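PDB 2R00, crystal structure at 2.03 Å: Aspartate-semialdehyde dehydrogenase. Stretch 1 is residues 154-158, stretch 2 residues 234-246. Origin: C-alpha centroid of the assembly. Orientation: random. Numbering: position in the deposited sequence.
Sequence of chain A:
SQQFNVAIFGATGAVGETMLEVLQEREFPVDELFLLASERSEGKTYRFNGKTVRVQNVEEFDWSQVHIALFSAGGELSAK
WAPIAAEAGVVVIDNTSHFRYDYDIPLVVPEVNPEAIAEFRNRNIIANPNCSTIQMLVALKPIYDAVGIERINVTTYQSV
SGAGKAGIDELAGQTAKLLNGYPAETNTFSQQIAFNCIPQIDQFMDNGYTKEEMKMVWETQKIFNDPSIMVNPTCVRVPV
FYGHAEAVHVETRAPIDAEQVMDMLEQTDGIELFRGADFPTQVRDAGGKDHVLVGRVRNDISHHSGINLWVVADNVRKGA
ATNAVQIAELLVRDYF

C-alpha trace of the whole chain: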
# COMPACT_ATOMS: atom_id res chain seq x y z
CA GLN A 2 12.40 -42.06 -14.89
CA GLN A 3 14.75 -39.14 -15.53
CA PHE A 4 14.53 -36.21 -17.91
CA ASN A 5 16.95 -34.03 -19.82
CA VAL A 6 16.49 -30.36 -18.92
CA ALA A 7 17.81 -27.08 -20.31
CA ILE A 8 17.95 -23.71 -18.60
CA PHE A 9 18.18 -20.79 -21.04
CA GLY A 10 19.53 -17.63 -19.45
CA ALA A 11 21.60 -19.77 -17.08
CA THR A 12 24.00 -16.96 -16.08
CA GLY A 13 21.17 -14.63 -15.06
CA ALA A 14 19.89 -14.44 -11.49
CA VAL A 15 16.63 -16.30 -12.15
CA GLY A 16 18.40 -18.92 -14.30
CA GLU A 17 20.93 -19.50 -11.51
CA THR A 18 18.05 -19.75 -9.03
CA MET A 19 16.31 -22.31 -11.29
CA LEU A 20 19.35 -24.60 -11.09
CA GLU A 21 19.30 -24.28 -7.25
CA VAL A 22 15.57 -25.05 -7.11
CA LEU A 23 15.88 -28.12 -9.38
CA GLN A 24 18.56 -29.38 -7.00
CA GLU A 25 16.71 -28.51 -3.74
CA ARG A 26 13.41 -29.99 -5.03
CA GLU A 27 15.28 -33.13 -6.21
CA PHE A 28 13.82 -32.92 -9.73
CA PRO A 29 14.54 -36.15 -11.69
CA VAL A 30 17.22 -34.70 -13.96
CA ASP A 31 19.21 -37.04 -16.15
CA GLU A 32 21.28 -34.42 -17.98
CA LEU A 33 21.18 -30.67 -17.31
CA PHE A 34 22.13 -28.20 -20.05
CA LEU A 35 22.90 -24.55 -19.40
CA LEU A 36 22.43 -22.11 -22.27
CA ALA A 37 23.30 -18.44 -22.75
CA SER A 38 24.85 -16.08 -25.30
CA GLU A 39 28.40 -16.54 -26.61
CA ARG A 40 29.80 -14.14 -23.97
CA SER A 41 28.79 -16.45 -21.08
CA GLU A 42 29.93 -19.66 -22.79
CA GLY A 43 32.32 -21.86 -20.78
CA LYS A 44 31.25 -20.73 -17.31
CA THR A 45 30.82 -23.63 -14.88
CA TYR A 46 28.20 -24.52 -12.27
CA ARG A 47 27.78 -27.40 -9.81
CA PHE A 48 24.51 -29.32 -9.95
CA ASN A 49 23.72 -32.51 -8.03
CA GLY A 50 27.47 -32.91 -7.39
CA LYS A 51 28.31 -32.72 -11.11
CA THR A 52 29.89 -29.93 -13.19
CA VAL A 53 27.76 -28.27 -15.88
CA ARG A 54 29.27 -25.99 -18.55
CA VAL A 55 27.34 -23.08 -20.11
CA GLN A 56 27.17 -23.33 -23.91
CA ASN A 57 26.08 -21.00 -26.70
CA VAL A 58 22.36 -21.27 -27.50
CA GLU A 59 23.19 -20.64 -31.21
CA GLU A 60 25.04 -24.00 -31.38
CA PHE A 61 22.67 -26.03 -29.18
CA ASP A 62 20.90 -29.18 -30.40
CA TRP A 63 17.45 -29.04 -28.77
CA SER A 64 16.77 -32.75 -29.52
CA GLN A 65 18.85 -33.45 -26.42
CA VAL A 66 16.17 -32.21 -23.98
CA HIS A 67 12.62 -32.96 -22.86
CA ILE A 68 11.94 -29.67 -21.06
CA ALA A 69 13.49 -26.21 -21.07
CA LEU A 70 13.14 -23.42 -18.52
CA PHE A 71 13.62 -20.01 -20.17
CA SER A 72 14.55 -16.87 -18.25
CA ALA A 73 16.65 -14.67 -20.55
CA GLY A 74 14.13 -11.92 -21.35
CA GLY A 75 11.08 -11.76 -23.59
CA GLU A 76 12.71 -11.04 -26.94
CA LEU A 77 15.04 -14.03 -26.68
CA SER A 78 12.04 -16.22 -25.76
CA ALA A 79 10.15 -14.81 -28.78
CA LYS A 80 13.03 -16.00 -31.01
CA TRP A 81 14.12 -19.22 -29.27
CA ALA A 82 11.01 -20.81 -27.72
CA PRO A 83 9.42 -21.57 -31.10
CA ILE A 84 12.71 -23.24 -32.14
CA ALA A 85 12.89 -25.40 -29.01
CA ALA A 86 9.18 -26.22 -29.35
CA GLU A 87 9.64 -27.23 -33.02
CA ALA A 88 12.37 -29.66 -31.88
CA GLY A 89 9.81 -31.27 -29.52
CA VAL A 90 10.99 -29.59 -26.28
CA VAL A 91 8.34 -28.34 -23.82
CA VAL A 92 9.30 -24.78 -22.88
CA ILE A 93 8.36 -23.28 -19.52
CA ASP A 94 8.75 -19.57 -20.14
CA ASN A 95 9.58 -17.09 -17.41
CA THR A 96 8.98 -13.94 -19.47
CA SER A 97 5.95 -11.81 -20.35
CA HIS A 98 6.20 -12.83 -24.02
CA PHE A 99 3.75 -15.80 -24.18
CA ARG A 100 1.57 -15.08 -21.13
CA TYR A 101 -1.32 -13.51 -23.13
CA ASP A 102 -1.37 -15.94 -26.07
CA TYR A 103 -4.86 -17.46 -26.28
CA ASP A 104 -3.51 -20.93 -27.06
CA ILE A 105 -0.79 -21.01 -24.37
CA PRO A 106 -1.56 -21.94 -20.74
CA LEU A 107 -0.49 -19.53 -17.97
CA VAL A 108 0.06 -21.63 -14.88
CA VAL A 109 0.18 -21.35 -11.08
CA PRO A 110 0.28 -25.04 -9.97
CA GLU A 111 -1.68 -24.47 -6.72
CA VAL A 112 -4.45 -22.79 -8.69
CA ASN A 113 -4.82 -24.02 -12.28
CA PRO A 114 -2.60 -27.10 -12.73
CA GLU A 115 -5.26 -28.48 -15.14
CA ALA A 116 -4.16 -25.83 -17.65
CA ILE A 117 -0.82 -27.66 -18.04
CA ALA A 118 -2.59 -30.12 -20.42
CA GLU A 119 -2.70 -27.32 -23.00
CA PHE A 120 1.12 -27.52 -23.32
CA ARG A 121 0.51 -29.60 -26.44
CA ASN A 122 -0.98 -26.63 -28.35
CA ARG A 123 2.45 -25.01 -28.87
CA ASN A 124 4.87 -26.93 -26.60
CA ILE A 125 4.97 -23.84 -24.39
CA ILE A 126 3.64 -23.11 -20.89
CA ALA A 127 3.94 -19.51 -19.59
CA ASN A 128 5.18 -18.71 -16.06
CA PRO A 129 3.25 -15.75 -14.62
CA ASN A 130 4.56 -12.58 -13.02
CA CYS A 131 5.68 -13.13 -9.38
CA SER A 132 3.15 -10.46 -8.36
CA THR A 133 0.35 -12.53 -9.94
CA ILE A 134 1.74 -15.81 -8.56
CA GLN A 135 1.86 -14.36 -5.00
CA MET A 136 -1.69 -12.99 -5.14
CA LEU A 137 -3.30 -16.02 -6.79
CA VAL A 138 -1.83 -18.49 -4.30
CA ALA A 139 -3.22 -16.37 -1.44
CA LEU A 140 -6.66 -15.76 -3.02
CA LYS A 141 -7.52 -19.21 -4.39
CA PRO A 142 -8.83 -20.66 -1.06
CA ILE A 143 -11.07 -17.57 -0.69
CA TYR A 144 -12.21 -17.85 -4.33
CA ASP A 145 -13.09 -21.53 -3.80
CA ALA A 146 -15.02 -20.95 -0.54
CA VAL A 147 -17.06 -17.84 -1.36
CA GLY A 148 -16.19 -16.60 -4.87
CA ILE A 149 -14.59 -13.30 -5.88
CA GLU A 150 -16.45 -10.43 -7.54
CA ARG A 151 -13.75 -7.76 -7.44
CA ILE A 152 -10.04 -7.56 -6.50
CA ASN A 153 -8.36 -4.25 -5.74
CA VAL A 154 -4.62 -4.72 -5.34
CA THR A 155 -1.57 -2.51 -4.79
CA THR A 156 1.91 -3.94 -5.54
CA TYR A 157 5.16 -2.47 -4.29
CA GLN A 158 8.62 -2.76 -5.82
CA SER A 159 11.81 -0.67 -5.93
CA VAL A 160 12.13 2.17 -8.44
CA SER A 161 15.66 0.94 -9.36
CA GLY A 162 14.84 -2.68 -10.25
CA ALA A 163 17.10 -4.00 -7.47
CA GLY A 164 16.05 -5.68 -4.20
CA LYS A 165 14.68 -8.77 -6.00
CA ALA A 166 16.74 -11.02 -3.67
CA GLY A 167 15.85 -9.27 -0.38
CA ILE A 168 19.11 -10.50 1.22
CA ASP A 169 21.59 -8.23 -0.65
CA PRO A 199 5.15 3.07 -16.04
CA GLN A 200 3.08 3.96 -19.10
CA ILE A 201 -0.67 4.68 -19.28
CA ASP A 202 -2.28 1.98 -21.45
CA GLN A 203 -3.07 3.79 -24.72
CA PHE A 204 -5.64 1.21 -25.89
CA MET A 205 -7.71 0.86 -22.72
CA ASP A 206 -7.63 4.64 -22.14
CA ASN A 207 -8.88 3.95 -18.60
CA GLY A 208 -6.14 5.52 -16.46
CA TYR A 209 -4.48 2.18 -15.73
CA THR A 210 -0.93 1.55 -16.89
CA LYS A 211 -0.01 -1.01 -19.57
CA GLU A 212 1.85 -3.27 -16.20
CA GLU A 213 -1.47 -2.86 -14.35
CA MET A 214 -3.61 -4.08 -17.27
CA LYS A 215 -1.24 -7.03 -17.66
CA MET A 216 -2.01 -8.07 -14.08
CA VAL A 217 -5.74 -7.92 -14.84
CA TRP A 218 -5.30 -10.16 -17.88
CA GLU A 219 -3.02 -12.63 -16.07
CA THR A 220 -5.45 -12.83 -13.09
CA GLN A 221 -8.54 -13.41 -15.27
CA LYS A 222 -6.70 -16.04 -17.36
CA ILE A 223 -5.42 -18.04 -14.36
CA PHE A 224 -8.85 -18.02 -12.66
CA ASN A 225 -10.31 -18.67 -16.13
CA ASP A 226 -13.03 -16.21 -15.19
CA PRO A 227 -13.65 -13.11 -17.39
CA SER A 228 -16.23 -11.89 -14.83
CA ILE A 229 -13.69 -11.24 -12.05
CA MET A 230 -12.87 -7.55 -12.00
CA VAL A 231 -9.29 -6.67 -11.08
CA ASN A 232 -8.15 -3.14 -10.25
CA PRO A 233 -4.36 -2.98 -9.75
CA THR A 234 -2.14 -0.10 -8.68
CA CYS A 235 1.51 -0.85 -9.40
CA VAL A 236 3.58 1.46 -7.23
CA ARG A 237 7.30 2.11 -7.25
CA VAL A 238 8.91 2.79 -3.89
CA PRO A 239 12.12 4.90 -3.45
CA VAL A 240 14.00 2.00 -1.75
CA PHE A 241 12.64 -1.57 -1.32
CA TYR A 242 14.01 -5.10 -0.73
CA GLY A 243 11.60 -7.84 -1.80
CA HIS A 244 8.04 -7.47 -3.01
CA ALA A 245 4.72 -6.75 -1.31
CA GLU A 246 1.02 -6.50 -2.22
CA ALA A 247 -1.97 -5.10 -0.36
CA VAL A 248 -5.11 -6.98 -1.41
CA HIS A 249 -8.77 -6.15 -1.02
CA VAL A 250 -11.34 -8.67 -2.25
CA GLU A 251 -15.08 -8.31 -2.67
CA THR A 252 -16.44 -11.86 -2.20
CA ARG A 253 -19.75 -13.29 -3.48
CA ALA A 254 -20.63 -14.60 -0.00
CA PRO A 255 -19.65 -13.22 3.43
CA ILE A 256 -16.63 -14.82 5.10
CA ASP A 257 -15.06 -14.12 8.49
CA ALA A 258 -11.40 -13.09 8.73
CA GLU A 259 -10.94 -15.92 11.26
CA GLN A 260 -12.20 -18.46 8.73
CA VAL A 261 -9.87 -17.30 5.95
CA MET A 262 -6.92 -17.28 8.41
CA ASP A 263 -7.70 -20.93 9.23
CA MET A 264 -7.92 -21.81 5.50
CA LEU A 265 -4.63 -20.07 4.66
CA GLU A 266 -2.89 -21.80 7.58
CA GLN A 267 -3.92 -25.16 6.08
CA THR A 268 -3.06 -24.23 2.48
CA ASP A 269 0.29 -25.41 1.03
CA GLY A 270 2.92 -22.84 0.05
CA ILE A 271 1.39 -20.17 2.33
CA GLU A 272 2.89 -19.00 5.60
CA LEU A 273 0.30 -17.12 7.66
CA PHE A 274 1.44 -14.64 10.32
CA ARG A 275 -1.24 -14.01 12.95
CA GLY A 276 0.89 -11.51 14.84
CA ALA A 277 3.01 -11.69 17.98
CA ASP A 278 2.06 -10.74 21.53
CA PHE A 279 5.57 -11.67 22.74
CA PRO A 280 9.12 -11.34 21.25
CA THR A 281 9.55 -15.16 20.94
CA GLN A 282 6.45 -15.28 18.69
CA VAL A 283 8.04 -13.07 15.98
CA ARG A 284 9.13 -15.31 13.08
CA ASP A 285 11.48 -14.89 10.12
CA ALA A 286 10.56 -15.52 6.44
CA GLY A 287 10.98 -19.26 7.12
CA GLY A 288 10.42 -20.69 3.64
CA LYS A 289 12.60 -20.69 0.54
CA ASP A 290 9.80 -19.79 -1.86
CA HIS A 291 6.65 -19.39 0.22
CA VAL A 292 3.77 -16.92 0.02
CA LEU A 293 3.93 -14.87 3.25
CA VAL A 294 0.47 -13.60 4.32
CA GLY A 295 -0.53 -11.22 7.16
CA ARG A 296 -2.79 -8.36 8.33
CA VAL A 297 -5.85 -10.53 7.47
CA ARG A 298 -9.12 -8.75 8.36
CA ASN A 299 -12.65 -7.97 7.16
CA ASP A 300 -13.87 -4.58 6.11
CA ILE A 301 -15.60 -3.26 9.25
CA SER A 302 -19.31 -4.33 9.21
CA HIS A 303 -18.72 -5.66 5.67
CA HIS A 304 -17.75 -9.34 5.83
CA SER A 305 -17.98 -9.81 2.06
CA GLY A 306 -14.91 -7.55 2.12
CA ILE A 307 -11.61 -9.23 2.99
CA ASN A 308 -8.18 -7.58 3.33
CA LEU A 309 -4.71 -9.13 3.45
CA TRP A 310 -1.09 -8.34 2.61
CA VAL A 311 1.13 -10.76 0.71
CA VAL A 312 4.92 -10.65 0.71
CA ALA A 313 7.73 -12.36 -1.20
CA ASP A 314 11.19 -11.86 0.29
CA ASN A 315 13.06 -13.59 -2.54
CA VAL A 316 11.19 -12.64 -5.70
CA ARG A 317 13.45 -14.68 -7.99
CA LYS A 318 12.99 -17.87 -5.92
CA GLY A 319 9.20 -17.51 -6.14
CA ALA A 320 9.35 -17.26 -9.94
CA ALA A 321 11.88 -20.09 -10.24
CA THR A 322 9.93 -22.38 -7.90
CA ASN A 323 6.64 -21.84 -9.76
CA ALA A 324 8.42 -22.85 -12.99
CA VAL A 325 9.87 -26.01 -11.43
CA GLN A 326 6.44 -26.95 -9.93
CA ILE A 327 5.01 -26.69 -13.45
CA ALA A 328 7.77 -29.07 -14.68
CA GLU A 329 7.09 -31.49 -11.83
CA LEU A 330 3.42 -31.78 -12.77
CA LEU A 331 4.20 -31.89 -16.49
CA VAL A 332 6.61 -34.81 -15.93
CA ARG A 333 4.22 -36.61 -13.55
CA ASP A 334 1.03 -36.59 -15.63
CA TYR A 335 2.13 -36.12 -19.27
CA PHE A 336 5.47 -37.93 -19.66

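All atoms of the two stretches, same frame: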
# COMPACT_ATOMS: atom_id res chain seq x y z
N VAL A 154 -5.94 -4.32 -5.80
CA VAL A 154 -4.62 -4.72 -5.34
C VAL A 154 -3.57 -3.65 -5.63
O VAL A 154 -3.55 -3.08 -6.73
CB VAL A 154 -4.20 -6.10 -5.92
CG1 VAL A 154 -4.19 -6.10 -7.48
CG2 VAL A 154 -2.84 -6.57 -5.35
N THR A 155 -2.72 -3.38 -4.64
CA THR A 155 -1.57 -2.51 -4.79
C THR A 155 -0.28 -3.33 -4.63
O THR A 155 -0.14 -4.05 -3.63
CB THR A 155 -1.59 -1.34 -3.76
OG1 THR A 155 -2.80 -0.59 -3.92
CG2 THR A 155 -0.40 -0.41 -3.98
N THR A 156 0.62 -3.25 -5.61
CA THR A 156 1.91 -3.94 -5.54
C THR A 156 3.01 -2.92 -5.33
O THR A 156 2.91 -1.78 -5.78
CB THR A 156 2.24 -4.77 -6.82
OG1 THR A 156 2.49 -3.90 -7.93
CG2 THR A 156 1.12 -5.75 -7.16
N TYR A 157 4.08 -3.35 -4.66
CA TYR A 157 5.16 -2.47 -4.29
C TYR A 157 6.49 -3.10 -4.68
O TYR A 157 6.77 -4.24 -4.31
CB TYR A 157 5.16 -2.23 -2.77
CG TYR A 157 3.87 -1.72 -2.19
CD1 TYR A 157 2.94 -2.60 -1.63
CD2 TYR A 157 3.58 -0.36 -2.17
CE1 TYR A 157 1.75 -2.14 -1.06
CE2 TYR A 157 2.40 0.12 -1.60
CZ TYR A 157 1.49 -0.78 -1.05
OH TYR A 157 0.31 -0.32 -0.51
N GLN A 158 7.28 -2.35 -5.44
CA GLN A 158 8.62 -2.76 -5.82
C GLN A 158 9.51 -1.53 -5.94
O GLN A 158 9.01 -0.41 -6.10
CB GLN A 158 8.60 -3.54 -7.14
CG GLN A 158 8.01 -2.77 -8.31
CD GLN A 158 7.72 -3.65 -9.51
OE1 GLN A 158 8.49 -4.56 -9.84
NE2 GLN A 158 6.58 -3.41 -10.16
N THR A 234 -2.97 -1.29 -8.74
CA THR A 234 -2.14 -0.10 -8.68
C THR A 234 -0.71 -0.58 -8.46
O THR A 234 -0.39 -1.17 -7.43
CB THR A 234 -2.58 0.85 -7.56
OG1 THR A 234 -3.96 1.18 -7.73
CG2 THR A 234 -1.76 2.15 -7.61
N CYS A 235 0.14 -0.37 -9.46
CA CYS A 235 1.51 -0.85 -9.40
C CYS A 235 2.40 0.33 -9.07
O CYS A 235 2.61 1.23 -9.88
CB CYS A 235 1.89 -1.54 -10.72
SG CYS A 235 0.84 -3.00 -11.03
N VAL A 236 2.90 0.32 -7.83
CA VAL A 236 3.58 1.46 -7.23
C VAL A 236 5.07 1.20 -7.11
O VAL A 236 5.51 0.11 -6.73
CB VAL A 236 2.96 1.76 -5.83
CG1 VAL A 236 3.81 2.74 -5.05
CG2 VAL A 236 1.57 2.32 -5.98
N ARG A 237 5.86 2.21 -7.45
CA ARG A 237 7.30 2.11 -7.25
C ARG A 237 7.66 2.82 -5.96
O ARG A 237 7.19 3.94 -5.69
CB ARG A 237 8.06 2.69 -8.43
CG ARG A 237 8.99 1.68 -9.07
CD ARG A 237 8.32 0.89 -10.19
NE ARG A 237 8.89 -0.46 -10.34
CZ ARG A 237 10.04 -0.75 -10.95
NH1 ARG A 237 10.80 0.20 -11.47
NH2 ARG A 237 10.45 -2.02 -11.03
N VAL A 238 8.46 2.16 -5.13
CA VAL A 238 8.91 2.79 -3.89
C VAL A 238 10.40 3.18 -3.93
O VAL A 238 11.22 2.43 -4.48
CB VAL A 238 8.47 2.00 -2.59
CG1 VAL A 238 7.67 0.73 -2.90
CG2 VAL A 238 9.63 1.75 -1.63
N PRO A 239 10.74 4.38 -3.40
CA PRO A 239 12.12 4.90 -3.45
C PRO A 239 13.19 3.83 -3.17
O PRO A 239 14.08 3.66 -4.00
CB PRO A 239 12.12 6.00 -2.39
CG PRO A 239 10.71 6.53 -2.41
CD PRO A 239 9.82 5.33 -2.73
N VAL A 240 13.08 3.11 -2.06
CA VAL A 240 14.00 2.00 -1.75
C VAL A 240 13.22 0.81 -1.17
O VAL A 240 12.45 0.99 -0.23
CB VAL A 240 15.14 2.43 -0.78
CG1 VAL A 240 16.25 1.38 -0.75
CG2 VAL A 240 15.73 3.81 -1.17
N PHE A 241 13.44 -0.39 -1.70
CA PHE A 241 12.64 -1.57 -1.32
C PHE A 241 13.32 -2.90 -1.64
O PHE A 241 13.67 -3.17 -2.80
CB PHE A 241 11.27 -1.50 -2.03
CG PHE A 241 10.14 -2.12 -1.25
CD1 PHE A 241 9.80 -1.65 0.02
CD2 PHE A 241 9.36 -3.14 -1.82
CE1 PHE A 241 8.73 -2.21 0.72
CE2 PHE A 241 8.28 -3.70 -1.13
CZ PHE A 241 7.97 -3.23 0.15
N TYR A 242 13.47 -3.74 -0.61
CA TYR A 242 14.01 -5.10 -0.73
C TYR A 242 12.90 -6.15 -0.63
O TYR A 242 12.25 -6.28 0.41
CB TYR A 242 15.09 -5.37 0.34
CG TYR A 242 16.28 -4.43 0.22
CD1 TYR A 242 17.37 -4.77 -0.58
CD2 TYR A 242 16.30 -3.21 0.88
CE1 TYR A 242 18.47 -3.91 -0.72
CE2 TYR A 242 17.39 -2.34 0.76
CZ TYR A 242 18.47 -2.70 -0.04
OH TYR A 242 19.54 -1.85 -0.17
N GLY A 243 12.68 -6.88 -1.72
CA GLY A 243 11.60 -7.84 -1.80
C GLY A 243 10.38 -7.20 -2.44
O GLY A 243 10.45 -6.10 -3.00
N HIS A 244 9.25 -7.89 -2.34
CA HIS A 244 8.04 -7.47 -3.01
C HIS A 244 6.84 -7.63 -2.08
O HIS A 244 6.76 -8.60 -1.32
CB HIS A 244 7.84 -8.30 -4.29
CG HIS A 244 6.60 -7.95 -5.05
ND1 HIS A 244 5.45 -8.72 -4.99
CD2 HIS A 244 6.32 -6.91 -5.87
CE1 HIS A 244 4.52 -8.17 -5.75
NE2 HIS A 244 5.02 -7.07 -6.29
N ALA A 245 5.91 -6.69 -2.15
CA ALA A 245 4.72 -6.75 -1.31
C ALA A 245 3.48 -6.35 -2.11
O ALA A 245 3.58 -5.64 -3.11
CB ALA A 245 4.88 -5.85 -0.10
N GLU A 246 2.32 -6.84 -1.65
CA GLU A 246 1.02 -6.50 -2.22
C GLU A 246 0.01 -6.32 -1.10
O GLU A 246 -0.01 -7.11 -0.18
CB GLU A 246 0.50 -7.62 -3.10
CG GLU A 246 1.45 -8.06 -4.15
CD GLU A 246 0.92 -9.21 -4.94
OE1 GLU A 246 0.21 -10.06 -4.37
OE2 GLU A 246 1.22 -9.25 -6.13
O HOH W 1 -3.58 1.92 -4.49
O HOH W 2 4.69 -2.30 -8.35

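Strand 154-158 is the middle member of a three-stranded arrangement: strand 234-238 runs parallel to it along one edge, and strand 244-246, reached through the turn that follows V238, runs antiparallel along the other. About 821 Å² is buried between the two stretches, and the backbone carries the framework. On the parallel side the hydrogen bonds alternate, T234 N to V154 O (2.8 Å), T156 N to T234 O (2.9 Å), V236 N to T156 O (2.9 Å), Q158 N to V236 O (3.3 Å) and V238 N to Q158 O (2.8 Å). The intervening residue Y157 turns its amide the other way, donating from Y157 N to A245 O (2.8 Å), while the return bond from A245 N to Y157 O is weak at 3.4 Å.

Y157 projects from the same face as V236 and A245. Its m rotamer, with chi2 of 96°, lays the ring along the sheet between these neighbours: Y157 CD2 lies 4.2 Å from V236 CG1, and Y157 CD1 lies 4.1 Å from A245 CB. A245 O, E246 N and V238 CG1 lie at the edge of the Y157 ring, near its plane. The aromatic ring of F241, in the turn, closes over the base of this side chain, with F241 CE2 3.8 Å from Y157 CB, and V238 CG1 approaches the same CB at 3.9 Å. This apolar cluster is buried, while the hydroxyl of Y157 is satisfied elsewhere in the structure.

T155 and T234 share this face and the m rotamer. Water 1 bridges their hydroxyls, 2.7 Å from T155 OG1 and, through a weak bond, 3.3 Å from T234 OG1. The methyl of T155 is thereby left to meet V236, CG2 to CG2 at 3.9 Å.

On the opposite face, T156 adopts p, which places OG1 3.6 Å from C235 SG and 2.8 Å from water 2. That water accepts from Q158 NE2 (2.8 Å) and donates to V236 O (3.0 Å) as well, tying two side chains to the neighbouring backbone. The T156 methyl points instead to the antiparallel strand, with CG2 3.6 Å from E246 OE2. H244, chi1 t, extends its imidazole alongside, bringing NE2 to 3.6 Å from T156 CB and CD2 to 3.1 Å from Y157 O.

Q158, chi1 p and chi2 t, extends out from the sheet on the T156 face and slants back, so that its NE2 reaches water 2. R237, with chi1 and chi2 both off the usual wells, swings its guanidinium across toward Q158, so that its edge meets Q158: NE is 3.2 Å from Q158 CG, and NH2 donates a weak hydrogen bond to Q158 OE1 (3.4 Å).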